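Local coordinates for protein OBCA, Oxalate Biosynthetic Component A (Burkholderia glumae, PDB 4NNC) that is a bacterial biosynthetic protein, probably an enzyme, built around a TIM-barrel-type domain, and holds the ligand 2KQ and a cobalt ion in this model, at residues T4-T9 / D468-G473; E346-N351 / L374-A379. All blocks are in the same frame, centred on the assembly; numbering follows the deposited sequence.

Contact 1 (T4-T9 / D468-G473); sequences TSLYIT and DGIRVG. With 2KQ ((3S)-3-[2-[3-[[(2R)-4-[[[(2R,3S,4R,5R)-5-(6-aminopurin-9-yl)-4-oxidanyl-3-phosphonooxy-oxolan-2-yl]methoxy-oxidanyl-phosphoryl]oxy-oxidanyl-phosphoryl]oxy-3,3-dimethyl-2-oxidanyl-butanoyl]amino]propanoylamino]ethylsulfanyl]-3-oxidanyl-butanoic acid), chain D.
Tyr7, Ile8 and Thr9 pair in parallel with Gly469, Ile470 and Arg471, joining the N-terminal strand to a late strand of the TIM-barrel-type sheet. Four backbone hydrogen bonds stitch them: Tyr7 N to Asp468 O, Ile470 N to Tyr7 O, Thr9 N to Ile470 O and Val472 N to Thr9 O. The Tyr7 ring leans over the neighbouring strand because CG is tucked between the main-chain N and C (chi1 66°). Gly469 CA lies 4.3 Å above one face of that ring, nearer its margin than its middle, and Tyr7 CE2 comes 4.1 Å from Asp468 CB. A water donates to both Ser5 O and Asp468 O, so Asp468 O takes two hydrogen bonds; the same water lies in plane at the edge of the Tyr7 ring. On the face with Ile8, Leu6 CD1 reaches Gly469 N at 3.4 Å, while Ile8 CG2 meets Val472 CG2 at 4.3 Å; helices 458-464 and 495-507 cover this side. On the other face, with Tyr7, Thr9 CB packs on Arg471 CB at 3.9 Å. Arg471 runs extended toward the ligand, NE in a salt bridge to Asp476, and its NH2 makes a weak hydrogen bond of 3.5 Å to 2KQ O51.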
ATOM      1  N   THR A   4      10.860 -12.806 -23.572  1.00 60.12           N
ATOM      2  CA  THR A   4      10.219 -11.902 -22.617  1.00 59.38           C
ATOM      3  C   THR A   4      10.427 -12.353 -21.168  1.00 53.38           C
ATOM      4  O   THR A   4       9.735 -13.263 -20.685  1.00 49.52           O
ATOM      5  CB  THR A   4       8.704 -11.748 -22.886  1.00 52.01           C
ATOM      6  OG1 THR A   4       8.505 -11.099 -24.143  1.00 58.76           O
ATOM      7  CG2 THR A   4       8.062 -10.899 -21.814  1.00 49.25           C
ATOM      8  N   SER A   5      11.381 -11.712 -20.487  1.00 52.51           N
ATOM      9  CA  SER A   5      11.624 -11.948 -19.064  1.00 42.78           C
ATOM     10  C   SER A   5      11.383 -10.709 -18.187  1.00 38.70           C
ATOM     11  O   SER A   5      11.999  -9.661 -18.393  1.00 40.68           O
ATOM     12  CB  SER A   5      13.040 -12.480 -18.844  1.00 41.85           C
ATOM     13  OG  SER A   5      13.111 -13.851 -19.186  1.00 46.54           O
ATOM     14  N   LEU A   6      10.492 -10.853 -17.205  1.00 37.05           N
ATOM     15  CA  LEU A   6      10.161  -9.791 -16.256  1.00 35.62           C
ATOM     16  C   LEU A   6      10.644 -10.195 -14.865  1.00 34.97           C
ATOM     17  O   LEU A   6      10.740 -11.389 -14.560  1.00 34.50           O
ATOM     18  CB  LEU A   6       8.642  -9.581 -16.192  1.00 35.14           C
ATOM     19  CG  LEU A   6       7.783  -8.884 -17.261  1.00 40.36           C
ATOM     20  CD1 LEU A   6       7.857  -7.372 -17.136  1.00 32.40           C
ATOM     21  CD2 LEU A   6       8.102  -9.324 -18.671  1.00 32.50           C
ATOM     22  N   TYR A   7      10.946  -9.212 -14.018  1.00 29.90           N
ATOM     23  CA  TYR A   7      11.160  -9.495 -12.598  1.00 25.95           C
ATOM     24  C   TYR A   7      10.111  -8.772 -11.760  1.00 26.96           C
ATOM     25  O   TYR A   7       9.718  -7.657 -12.080  1.00 28.73           O
ATOM     26  CB  TYR A   7      12.583  -9.140 -12.144  1.00 27.04           C
ATOM     27  CG  TYR A   7      12.935  -7.664 -12.185  1.00 32.00           C
ATOM     28  CD1 TYR A   7      12.842  -6.875 -11.040  1.00 27.92           C
ATOM     29  CD2 TYR A   7      13.392  -7.067 -13.359  1.00 28.80           C
ATOM     30  CE1 TYR A   7      13.173  -5.526 -11.069  1.00 31.27           C
ATOM     31  CE2 TYR A   7      13.725  -5.723 -13.398  1.00 32.36           C
ATOM     32  CZ  TYR A   7      13.615  -4.956 -12.248  1.00 36.23           C
ATOM     33  OH  TYR A   7      13.937  -3.613 -12.280  1.00 38.90           O
ATOM     34  N   ILE A   8       9.633  -9.417 -10.700  1.00 26.42           N
ATOM     35  CA  ILE A   8       8.612  -8.816  -9.858  1.00 21.64           C
ATOM     36  C   ILE A   8       9.238  -8.190  -8.603  1.00 23.76           C
ATOM     37  O   ILE A   8      10.077  -8.802  -7.933  1.00 22.55           O
ATOM     38  CB  ILE A   8       7.555  -9.851  -9.446  1.00 23.93           C
ATOM     39  CG1 ILE A   8       6.757 -10.317 -10.664  1.00 25.36           C
ATOM     40  CG2 ILE A   8       6.622  -9.280  -8.383  1.00 23.85           C
ATOM     41  CD1 ILE A   8       6.097 -11.668 -10.473  1.00 26.56           C
ATOM     42  N   THR A   9       8.831  -6.960  -8.297  1.00 24.22           N
ATOM     43  CA  THR A   9       9.211  -6.328  -7.038  1.00 23.98           C
ATOM     44  C   THR A   9       8.035  -6.429  -6.078  1.00 21.56           C
ATOM     45  O   THR A   9       6.890  -6.168  -6.461  1.00 19.69           O
ATOM     46  CB  THR A   9       9.613  -4.854  -7.235  1.00 22.87           C
ATOM     47  OG1 THR A   9      10.888  -4.802  -7.890  1.00 20.21           O
ATOM     48  CG2 THR A   9       9.703  -4.121  -5.889  1.00 23.03           C
ATOM     49  N   ASP A 468      10.625  -3.998 -17.988  1.00 23.51           N
ATOM     50  CA  ASP A 468      11.429  -5.126 -17.511  1.00 28.78           C
ATOM     51  C   ASP A 468      10.894  -5.764 -16.232  1.00 26.66           C
ATOM     52  O   ASP A 468      11.371  -6.816 -15.808  1.00 29.04           O
ATOM     53  CB  ASP A 468      12.866  -4.677 -17.265  1.00 26.52           C
ATOM     54  CG  ASP A 468      13.495  -4.083 -18.491  1.00 27.30           C
ATOM     55  OD1 ASP A 468      14.000  -4.869 -19.308  1.00 34.03           O
ATOM     56  OD2 ASP A 468      13.477  -2.842 -18.646  1.00 26.34           O
ATOM     57  N   GLY A 469       9.908  -5.132 -15.609  1.00 26.37           N
ATOM     58  CA  GLY A 469       9.456  -5.598 -14.306  1.00 25.45           C
ATOM     59  C   GLY A 469       8.193  -4.923 -13.817  1.00 25.55           C
ATOM     60  O   GLY A 469       7.795  -3.846 -14.300  1.00 24.03           O
ATOM     61  N   ILE A 470       7.551  -5.575 -12.856  1.00 25.97           N
ATOM     62  CA  ILE A 470       6.294  -5.106 -12.302  1.00 23.81           C
ATOM     63  C   ILE A 470       6.380  -5.146 -10.772  1.00 28.69           C
ATOM     64  O   ILE A 470       6.969  -6.068 -10.183  1.00 23.79           O
ATOM     65  CB  ILE A 470       5.121  -5.990 -12.787  1.00 31.57           C
ATOM     66  CG1 ILE A 470       4.939  -5.860 -14.301  1.00 29.20           C
ATOM     67  CG2 ILE A 470       3.820  -5.628 -12.082  1.00 25.39           C
ATOM     68  CD1 ILE A 470       3.848  -6.794 -14.860  1.00 30.12           C
ATOM     69  N   ARG A 471       5.806  -4.134 -10.135  1.00 26.19           N
ATOM     70  CA  ARG A 471       5.810  -4.041  -8.691  1.00 23.73           C
ATOM     71  C   ARG A 471       4.382  -4.117  -8.155  1.00 22.01           C
ATOM     72  O   ARG A 471       3.452  -3.492  -8.695  1.00 18.92           O
ATOM     73  CB  ARG A 471       6.486  -2.740  -8.251  1.00 21.19           C
ATOM     74  CG  ARG A 471       5.979  -2.228  -6.915  1.00 22.69           C
ATOM     75  CD  ARG A 471       6.845  -1.114  -6.364  1.00 21.37           C
ATOM     76  NE  ARG A 471       6.072  -0.254  -5.475  1.00 19.34           N
ATOM     77  CZ  ARG A 471       6.605   0.690  -4.716  1.00 22.42           C
ATOM     78  NH1 ARG A 471       7.916   0.884  -4.723  1.00 21.34           N
ATOM     79  NH2 ARG A 471       5.830   1.432  -3.943  1.00 24.93           N
ATOM     80  N   VAL A 472       4.203  -4.917  -7.109  1.00 21.82           N
ATOM     81  CA  VAL A 472       2.914  -5.027  -6.434  1.00 22.53           C
ATOM     82  C   VAL A 472       3.214  -5.002  -4.951  1.00 21.98           C
ATOM     83  O   VAL A 472       4.399  -5.024  -4.561  1.00 22.82           O
ATOM     84  CB  VAL A 472       2.176  -6.333  -6.817  1.00 24.60           C
ATOM     85  CG1 VAL A 472       1.713  -6.280  -8.261  1.00 25.07           C
ATOM     86  CG2 VAL A 472       3.099  -7.536  -6.607  1.00 23.81           C
ATOM     87  N   GLY A 473       2.168  -4.960  -4.128  1.00 21.19           N
ATOM     88  CA  GLY A 473       2.325  -4.920  -2.687  1.00 19.98           C
ATOM     89  C   GLY A 473       1.367  -3.988  -1.963  1.00 22.83           C
ATOM     90  O   GLY A 473       0.811  -3.053  -2.565  1.00 21.30           O
TER
HETATM   91  C01 2KQ D 603      -3.249   4.005   0.565  1.00 34.20           C
HETATM   92  C02 2KQ D 603      -3.433   2.903  -0.490  1.00 42.41           C
HETATM   93  C03 2KQ D 603      -2.211   1.861  -0.413  1.00 27.84           C
HETATM   94  C04 2KQ D 603      -4.771   2.203  -0.219  1.00 38.15           C
HETATM   95  O05 2KQ D 603      -4.951   1.204  -1.197  1.00 43.72           O
HETATM   96  P06 2KQ D 603      -6.414   0.720  -1.601  1.00 46.22           P
HETATM   97  O07 2KQ D 603      -6.315  -0.679  -2.184  1.00 34.78           O
HETATM   98  O08 2KQ D 603      -7.322   0.675  -0.383  1.00 51.65           O
HETATM   99  O09 2KQ D 603      -6.976   1.714  -2.709  1.00 60.62           O
HETATM  100  P10 2KQ D 603      -7.816   3.064  -2.487  1.00 58.78           P
HETATM  101  O11 2KQ D 603      -7.850   3.860  -3.762  1.00 56.93           O
HETATM  102  O12 2KQ D 603      -7.144   3.902  -1.425  1.00 65.60           O
HETATM  103  O13 2KQ D 603      -9.315   2.714  -2.029  1.00 61.65           O
HETATM  104  C14 2KQ D 603     -10.214   3.774  -1.666  1.00 68.30           C
HETATM  105  C15 2KQ D 603     -11.599   3.286  -1.636  1.00 73.34           C
HETATM  106  O16 2KQ D 603     -11.923   2.508  -2.859  1.00 66.40           O
HETATM  107  C17 2KQ D 603     -12.210   1.160  -2.460  1.00 62.20           C
HETATM  108  N18 2KQ D 603     -11.582   0.288  -3.391  1.00 59.08           N
HETATM  109  C19 2KQ D 603     -10.284  -0.064  -3.438  1.00 58.19           C
HETATM  110  N20 2KQ D 603     -10.086  -0.896  -4.486  1.00 52.03           N
HETATM  111  C21 2KQ D 603     -11.272  -1.077  -5.125  1.00 55.44           C
HETATM  112  C22 2KQ D 603     -11.687  -1.816  -6.251  1.00 52.41           C
HETATM  113  N23 2KQ D 603     -10.736  -2.616  -7.012  1.00 47.56           N
HETATM  114  N24 2KQ D 603     -12.980  -1.766  -6.617  1.00 56.66           N
HETATM  115  C25 2KQ D 603     -13.867  -1.012  -5.922  1.00 56.38           C
HETATM  116  N26 2KQ D 603     -13.509  -0.304  -4.840  1.00 56.04           N
HETATM  117  C27 2KQ D 603     -12.213  -0.325  -4.433  1.00 60.39           C
HETATM  118  C28 2KQ D 603     -11.726   1.005  -1.077  1.00 68.78           C
HETATM  119  O29 2KQ D 603     -12.545   0.103  -0.333  1.00 67.87           O
HETATM  120  C30 2KQ D 603     -11.844   2.352  -0.494  1.00 77.42           C
HETATM  121  O31 2KQ D 603     -13.178   2.539   0.024  1.00 84.55           O
HETATM  122  P32 2KQ D 603     -13.639   3.999   0.611  1.00 95.73           P
HETATM  123  O33 2KQ D 603     -13.677   5.056  -0.503  1.00 86.83           O
HETATM  124  O34 2KQ D 603     -15.006   3.893   1.259  1.00 87.88           O
HETATM  125  O35 2KQ D 603     -12.640   4.425   1.653  1.00 87.98           O
HETATM  126  C36 2KQ D 603      -3.579   3.569  -1.898  1.00 45.17           C
HETATM  127  O37 2KQ D 603      -4.658   4.404  -1.873  1.00 48.95           O
HETATM  128  C38 2KQ D 603      -2.363   4.385  -2.368  1.00 45.51           C
HETATM  129  O39 2KQ D 603      -2.067   5.472  -1.882  1.00 44.60           O
HETATM  130  N40 2KQ D 603      -1.566   3.859  -3.467  1.00 39.61           N
HETATM  131  C41 2KQ D 603      -0.469   4.655  -3.906  1.00 37.69           C
HETATM  132  C42 2KQ D 603       0.820   4.237  -3.208  1.00 36.14           C
HETATM  133  C43 2KQ D 603       2.064   5.038  -3.653  1.00 38.77           C
HETATM  134  O44 2KQ D 603       2.069   6.271  -3.656  1.00 36.73           O
HETATM  135  N45 2KQ D 603       3.219   4.304  -4.091  1.00 33.68           N
HETATM  136  C46 2KQ D 603       4.358   5.068  -4.503  1.00 38.88           C
HETATM  137  C47 2KQ D 603       5.590   4.618  -3.749  1.00 38.17           C
HETATM  138  S48 2KQ D 603       7.085   5.282  -4.467  1.00 51.76           S
HETATM  139  C49 2KQ D 603       8.495   4.509  -3.701  1.00 28.49           C
HETATM  140  C50 2KQ D 603       9.054   3.646  -4.704  1.00 34.45           C
HETATM  141  O51 2KQ D 603       8.105   3.698  -2.611  1.00 28.48           O
HETATM  142  C52 2KQ D 603       9.597   5.561  -3.363  1.00 33.52           C
HETATM  143  C53 2KQ D 603      10.345   5.436  -2.071  1.00 29.31           C
HETATM  144  O54 2KQ D 603      10.071   4.521  -1.238  1.00 23.52           O
HETATM  145  O55 2KQ D 603      11.264   6.263  -1.832  1.00 27.52           O
HETATM  146  O   HOH W   1      13.648  -8.078 -16.731  1.00 36.30           O

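Contact 2 (E346-N351 / L374-A379); sequences EVEVFN and LFMLVA. With 2KQ ((3S)-3-[2-[3-[[(2R)-4-[[[(2R,3S,4R,5R)-5-(6-aminopurin-9-yl)-4-oxidanyl-3-phosphonooxy-oxolan-2-yl]methoxy-oxidanyl-phosphoryl]oxy-oxidanyl-phosphoryl]oxy-3,3-dimethyl-2-oxidanyl-butanoyl]amino]propanoylamino]ethylsulfanyl]-3-oxidanyl-butanoic acid), chain D.
Val378 CG2 sits over the centre of the Phe350 ring in a CH-pi contact, 4.1 Å from the centroid and 13° off the ring normal. At the far end of that ring, Phe350 CZ is 3.4 Å from S48 of 2KQ, in an oblique approach, and a bound oxalate ion also touches the residue. The second ring, Phe375, receives Val349 CG2 at its edge, 4.0 Å from CD1, and Val347 CB obliquely, 3.5 Å from the same Phe375 CD1. These side chains hang on two adjacent parallel strands of the TIM-barrel-type sheet, joined by a beta-alpha-beta crossover through helices 352-359 and 363-368. Alternating backbone bonds hold them: Val347 N to Leu374 O, Met376 N to Val347 O, Val349 N to Met376 O, and Val378 N to Val349 O. Across the sheet from Val347, Val349 and Phe375, Met376 bends at chi2 and chi3 (65° and 68°), and its CE comes 3.5 Å from Glu346 OE2. Glu346 OE1 is hydrogen-bonded to Asn275, and a water donates to both Glu346 OE2 (2.9 Å) and Phe375 O. Glu348 OE1 packs 3.2 Å from Met376 CB, with its carboxylate beside C50 of 2KQ.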
ATOM      1  N   GLU A 346      17.613   2.912  -7.189  1.00 19.86           N
ATOM      2  CA  GLU A 346      16.441   2.756  -8.028  1.00 22.25           C
ATOM      3  C   GLU A 346      15.839   4.144  -8.196  1.00 22.96           C
ATOM      4  O   GLU A 346      15.308   4.715  -7.221  1.00 20.86           O
ATOM      5  CB  GLU A 346      15.398   1.840  -7.385  1.00 20.61           C
ATOM      6  CG  GLU A 346      14.127   1.750  -8.224  1.00 24.67           C
ATOM      7  CD  GLU A 346      13.138   0.728  -7.695  1.00 27.38           C
ATOM      8  OE1 GLU A 346      12.579   0.967  -6.603  1.00 29.42           O
ATOM      9  OE2 GLU A 346      12.918  -0.308  -8.377  1.00 21.65           O
ATOM     10  N   VAL A 347      15.929   4.691  -9.411  1.00 19.05           N
ATOM     11  CA  VAL A 347      15.362   6.006  -9.688  1.00 21.21           C
ATOM     12  C   VAL A 347      13.830   5.919  -9.601  1.00 22.60           C
ATOM     13  O   VAL A 347      13.203   5.217 -10.395  1.00 21.57           O
ATOM     14  CB  VAL A 347      15.806   6.555 -11.081  1.00 22.74           C
ATOM     15  CG1 VAL A 347      15.188   7.926 -11.345  1.00 22.31           C
ATOM     16  CG2 VAL A 347      17.323   6.655 -11.158  1.00 18.41           C
ATOM     17  N   GLU A 348      13.231   6.610  -8.627  1.00 20.60           N
ATOM     18  CA  GLU A 348      11.770   6.636  -8.520  1.00 20.01           C
ATOM     19  C   GLU A 348      11.207   7.755  -9.399  1.00 23.89           C
ATOM     20  O   GLU A 348      11.340   8.947  -9.102  1.00 20.41           O
ATOM     21  CB  GLU A 348      11.309   6.796  -7.069  1.00 23.29           C
ATOM     22  CG  GLU A 348      12.020   5.861  -6.070  1.00 19.59           C
ATOM     23  CD  GLU A 348      11.833   4.370  -6.393  1.00 29.69           C
ATOM     24  OE1 GLU A 348      10.820   3.996  -7.040  1.00 28.84           O
ATOM     25  OE2 GLU A 348      12.703   3.560  -5.999  1.00 26.83           O
ATOM     26  N   VAL A 349      10.601   7.368 -10.510  1.00 20.64           N
ATOM     27  CA  VAL A 349      10.130   8.360 -11.453  1.00 21.65           C
ATOM     28  C   VAL A 349       8.740   8.786 -11.020  1.00 21.32           C
ATOM     29  O   VAL A 349       7.735   8.194 -11.427  1.00 21.80           O
ATOM     30  CB  VAL A 349      10.129   7.812 -12.899  1.00 20.00           C
ATOM     31  CG1 VAL A 349       9.889   8.938 -13.880  1.00 18.79           C
ATOM     32  CG2 VAL A 349      11.456   7.116 -13.189  1.00 16.37           C
ATOM     33  N   PHE A 350       8.688   9.802 -10.163  1.00 23.39           N
ATOM     34  CA  PHE A 350       7.414  10.290  -9.659  1.00 23.91           C
ATOM     35  C   PHE A 350       6.834  11.278 -10.649  1.00 19.91           C
ATOM     36  O   PHE A 350       5.617  11.432 -10.738  1.00 18.97           O
ATOM     37  CB  PHE A 350       7.584  11.022  -8.326  1.00 23.23           C
ATOM     38  CG  PHE A 350       7.723  10.126  -7.121  1.00 21.10           C
ATOM     39  CD1 PHE A 350       8.982   9.833  -6.609  1.00 20.88           C
ATOM     40  CD2 PHE A 350       6.603   9.644  -6.454  1.00 21.03           C
ATOM     41  CE1 PHE A 350       9.131   9.048  -5.481  1.00 24.50           C
ATOM     42  CE2 PHE A 350       6.741   8.841  -5.319  1.00 27.29           C
ATOM     43  CZ  PHE A 350       8.011   8.545  -4.827  1.00 23.28           C
ATOM     44  N   ASN A 351       7.701  11.960 -11.395  1.00 22.79           N
ATOM     45  CA  ASN A 351       7.250  13.125 -12.157  1.00 21.08           C
ATOM     46  C   ASN A 351       8.155  13.486 -13.322  1.00 22.31           C
ATOM     47  O   ASN A 351       9.221  12.892 -13.495  1.00 23.48           O
ATOM     48  CB  ASN A 351       7.039  14.332 -11.209  1.00 19.87           C
ATOM     49  CG  ASN A 351       8.266  14.633 -10.325  1.00 22.07           C
ATOM     50  OD1 ASN A 351       9.412  14.676 -10.805  1.00 20.74           O
ATOM     51  ND2 ASN A 351       8.024  14.849  -9.027  1.00 19.91           N
ATOM     52  N   LEU A 374      18.519   1.512 -12.915  1.00 22.40           N
ATOM     53  CA  LEU A 374      17.187   1.035 -12.548  1.00 22.26           C
ATOM     54  C   LEU A 374      16.165   2.168 -12.388  1.00 21.33           C
ATOM     55  O   LEU A 374      16.460   3.214 -11.788  1.00 21.43           O
ATOM     56  CB  LEU A 374      17.254   0.222 -11.247  1.00 21.87           C
ATOM     57  CG  LEU A 374      18.270  -0.917 -11.144  1.00 25.16           C
ATOM     58  CD1 LEU A 374      18.138  -1.625  -9.788  1.00 19.77           C
ATOM     59  CD2 LEU A 374      18.114  -1.919 -12.295  1.00 23.15           C
ATOM     60  N   PHE A 375      14.956   1.949 -12.900  1.00 18.16           N
ATOM     61  CA  PHE A 375      13.917   2.974 -12.841  1.00 22.96           C
ATOM     62  C   PHE A 375      12.610   2.332 -12.403  1.00 24.12           C
ATOM     63  O   PHE A 375      12.321   1.182 -12.761  1.00 21.79           O
ATOM     64  CB  PHE A 375      13.706   3.642 -14.214  1.00 20.61           C
ATOM     65  CG  PHE A 375      14.902   4.404 -14.719  1.00 20.00           C
ATOM     66  CD1 PHE A 375      15.037   5.766 -14.449  1.00 22.99           C
ATOM     67  CD2 PHE A 375      15.894   3.768 -15.470  1.00 19.95           C
ATOM     68  CE1 PHE A 375      16.154   6.490 -14.911  1.00 19.88           C
ATOM     69  CE2 PHE A 375      17.006   4.488 -15.941  1.00 20.89           C
ATOM     70  CZ  PHE A 375      17.132   5.844 -15.652  1.00 19.01           C
ATOM     71  N   MET A 376      11.822   3.070 -11.633  1.00 22.41           N
ATOM     72  CA  MET A 376      10.484   2.615 -11.265  1.00 22.94           C
ATOM     73  C   MET A 376       9.521   3.708 -11.650  1.00 20.05           C
ATOM     74  O   MET A 376       9.629   4.816 -11.133  1.00 23.12           O
ATOM     75  CB  MET A 376      10.393   2.354  -9.757  1.00 20.38           C
ATOM     76  CG  MET A 376       8.985   1.980  -9.252  1.00 22.83           C
ATOM     77  SD  MET A 376       8.386   0.393  -9.916  1.00 22.97           S
ATOM     78  CE  MET A 376       9.517  -0.730  -9.095  1.00 17.41           C
ATOM     79  N   LEU A 377       8.594   3.416 -12.561  1.00 21.13           N
ATOM     80  CA  LEU A 377       7.599   4.408 -12.966  1.00 19.74           C
ATOM     81  C   LEU A 377       6.491   4.466 -11.918  1.00 22.47           C
ATOM     82  O   LEU A 377       5.733   3.511 -11.755  1.00 22.02           O
ATOM     83  CB  LEU A 377       6.997   4.068 -14.341  1.00 20.83           C
ATOM     84  CG  LEU A 377       7.958   3.945 -15.526  1.00 22.24           C
ATOM     85  CD1 LEU A 377       7.219   3.528 -16.806  1.00 17.83           C
ATOM     86  CD2 LEU A 377       8.700   5.251 -15.755  1.00 20.58           C
ATOM     87  N   VAL A 378       6.396   5.578 -11.195  1.00 20.74           N
ATOM     88  CA  VAL A 378       5.347   5.721 -10.197  1.00 20.94           C
ATOM     89  C   VAL A 378       4.096   6.235 -10.893  1.00 20.50           C
ATOM     90  O   VAL A 378       3.687   7.381 -10.707  1.00 22.91           O
ATOM     91  CB  VAL A 378       5.771   6.665  -9.052  1.00 24.87           C
ATOM     92  CG1 VAL A 378       4.747   6.637  -7.914  1.00 21.19           C
ATOM     93  CG2 VAL A 378       7.175   6.284  -8.544  1.00 21.17           C
ATOM     94  N   ALA A 379       3.497   5.375 -11.711  1.00 20.00           N
ATOM     95  CA  ALA A 379       2.369   5.770 -12.542  1.00 21.69           C
ATOM     96  C   ALA A 379       1.087   5.869 -11.724  1.00 24.08           C
ATOM     97  O   ALA A 379       0.922   5.137 -10.743  1.00 23.54           O
ATOM     98  CB  ALA A 379       2.197   4.786 -13.687  1.00 23.52           C
TER
HETATM   99  C01 2KQ D 603      -3.249   4.005   0.565  1.00 34.20           C
HETATM  100  C02 2KQ D 603      -3.433   2.903  -0.490  1.00 42.41           C
HETATM  101  C03 2KQ D 603      -2.211   1.861  -0.413  1.00 27.84           C
HETATM  102  C04 2KQ D 603      -4.771   2.203  -0.219  1.00 38.15           C
HETATM  103  O05 2KQ D 603      -4.951   1.204  -1.197  1.00 43.72           O
HETATM  104  P06 2KQ D 603      -6.414   0.720  -1.601  1.00 46.22           P
HETATM  105  O07 2KQ D 603      -6.315  -0.679  -2.184  1.00 34.78           O
HETATM  106  O08 2KQ D 603      -7.322   0.675  -0.383  1.00 51.65           O
HETATM  107  O09 2KQ D 603      -6.976   1.714  -2.709  1.00 60.62           O
HETATM  108  P10 2KQ D 603      -7.816   3.064  -2.487  1.00 58.78           P
HETATM  109  O11 2KQ D 603      -7.850   3.860  -3.762  1.00 56.93           O
HETATM  110  O12 2KQ D 603      -7.144   3.902  -1.425  1.00 65.60           O
HETATM  111  O13 2KQ D 603      -9.315   2.714  -2.029  1.00 61.65           O
HETATM  112  C14 2KQ D 603     -10.214   3.774  -1.666  1.00 68.30           C
HETATM  113  C15 2KQ D 603     -11.599   3.286  -1.636  1.00 73.34           C
HETATM  114  O16 2KQ D 603     -11.923   2.508  -2.859  1.00 66.40           O
HETATM  115  C17 2KQ D 603     -12.210   1.160  -2.460  1.00 62.20           C
HETATM  116  N18 2KQ D 603     -11.582   0.288  -3.391  1.00 59.08           N
HETATM  117  C19 2KQ D 603     -10.284  -0.064  -3.438  1.00 58.19           C
HETATM  118  N20 2KQ D 603     -10.086  -0.896  -4.486  1.00 52.03           N
HETATM  119  C21 2KQ D 603     -11.272  -1.077  -5.125  1.00 55.44           C
HETATM  120  C22 2KQ D 603     -11.687  -1.816  -6.251  1.00 52.41           C
HETATM  121  N23 2KQ D 603     -10.736  -2.616  -7.012  1.00 47.56           N
HETATM  122  N24 2KQ D 603     -12.980  -1.766  -6.617  1.00 56.66           N
HETATM  123  C25 2KQ D 603     -13.867  -1.012  -5.922  1.00 56.38           C
HETATM  124  N26 2KQ D 603     -13.509  -0.304  -4.840  1.00 56.04           N
HETATM  125  C27 2KQ D 603     -12.213  -0.325  -4.433  1.00 60.39           C
HETATM  126  C28 2KQ D 603     -11.726   1.005  -1.077  1.00 68.78           C
HETATM  127  O29 2KQ D 603     -12.545   0.103  -0.333  1.00 67.87           O
HETATM  128  C30 2KQ D 603     -11.844   2.352  -0.494  1.00 77.42           C
HETATM  129  O31 2KQ D 603     -13.178   2.539   0.024  1.00 84.55           O
HETATM  130  P32 2KQ D 603     -13.639   3.999   0.611  1.00 95.73           P
HETATM  131  O33 2KQ D 603     -13.677   5.056  -0.503  1.00 86.83           O
HETATM  132  O34 2KQ D 603     -15.006   3.893   1.259  1.00 87.88           O
HETATM  133  O35 2KQ D 603     -12.640   4.425   1.653  1.00 87.98           O
HETATM  134  C36 2KQ D 603      -3.579   3.569  -1.898  1.00 45.17           C
HETATM  135  O37 2KQ D 603      -4.658   4.404  -1.873  1.00 48.95           O
HETATM  136  C38 2KQ D 603      -2.363   4.385  -2.368  1.00 45.51           C
HETATM  137  O39 2KQ D 603      -2.067   5.472  -1.882  1.00 44.60           O
HETATM  138  N40 2KQ D 603      -1.566   3.859  -3.467  1.00 39.61           N
HETATM  139  C41 2KQ D 603      -0.469   4.655  -3.906  1.00 37.69           C
HETATM  140  C42 2KQ D 603       0.820   4.237  -3.208  1.00 36.14           C
HETATM  141  C43 2KQ D 603       2.064   5.038  -3.653  1.00 38.77           C
HETATM  142  O44 2KQ D 603       2.069   6.271  -3.656  1.00 36.73           O
HETATM  143  N45 2KQ D 603       3.219   4.304  -4.091  1.00 33.68           N
HETATM  144  C46 2KQ D 603       4.358   5.068  -4.503  1.00 38.88           C
HETATM  145  C47 2KQ D 603       5.590   4.618  -3.749  1.00 38.17           C
HETATM  146  S48 2KQ D 603       7.085   5.282  -4.467  1.00 51.76           S
HETATM  147  C49 2KQ D 603       8.495   4.509  -3.701  1.00 28.49           C
HETATM  148  C50 2KQ D 603       9.054   3.646  -4.704  1.00 34.45           C
HETATM  149  O51 2KQ D 603       8.105   3.698  -2.611  1.00 28.48           O
HETATM  150  C52 2KQ D 603       9.597   5.561  -3.363  1.00 33.52           C
HETATM  151  C53 2KQ D 603      10.345   5.436  -2.071  1.00 29.31           C
HETATM  152  O54 2KQ D 603      10.071   4.521  -1.238  1.00 23.52           O
HETATM  153  O55 2KQ D 603      11.264   6.263  -1.832  1.00 27.52           O
HETATM  154  O   HOH W   2      13.410  -0.981 -11.152  1.00 30.86           O

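How the contacts relate
Contacts 1 and 2 belong to one curled sheet and have centres about 13 Å apart. Contact 1 pairs the strand that opens the chain with one from near its end, bringing together segments 459 residues apart, and so closes the ring of eight parallel strands that makes the barrel. Contact 2 lies between them in sequence and pairs strands separated by a short helical connection. Strand 444-449 bridges the two, pairing with 373-378 on one hand and 469-472 on the other. The contacts also meet directly, Arg471 CB lying 3.7 Å from Met376 CE. Both reach 2KQ, so the ligand's sulfur-bearing end is bordered by strands from distant parts of the sequence.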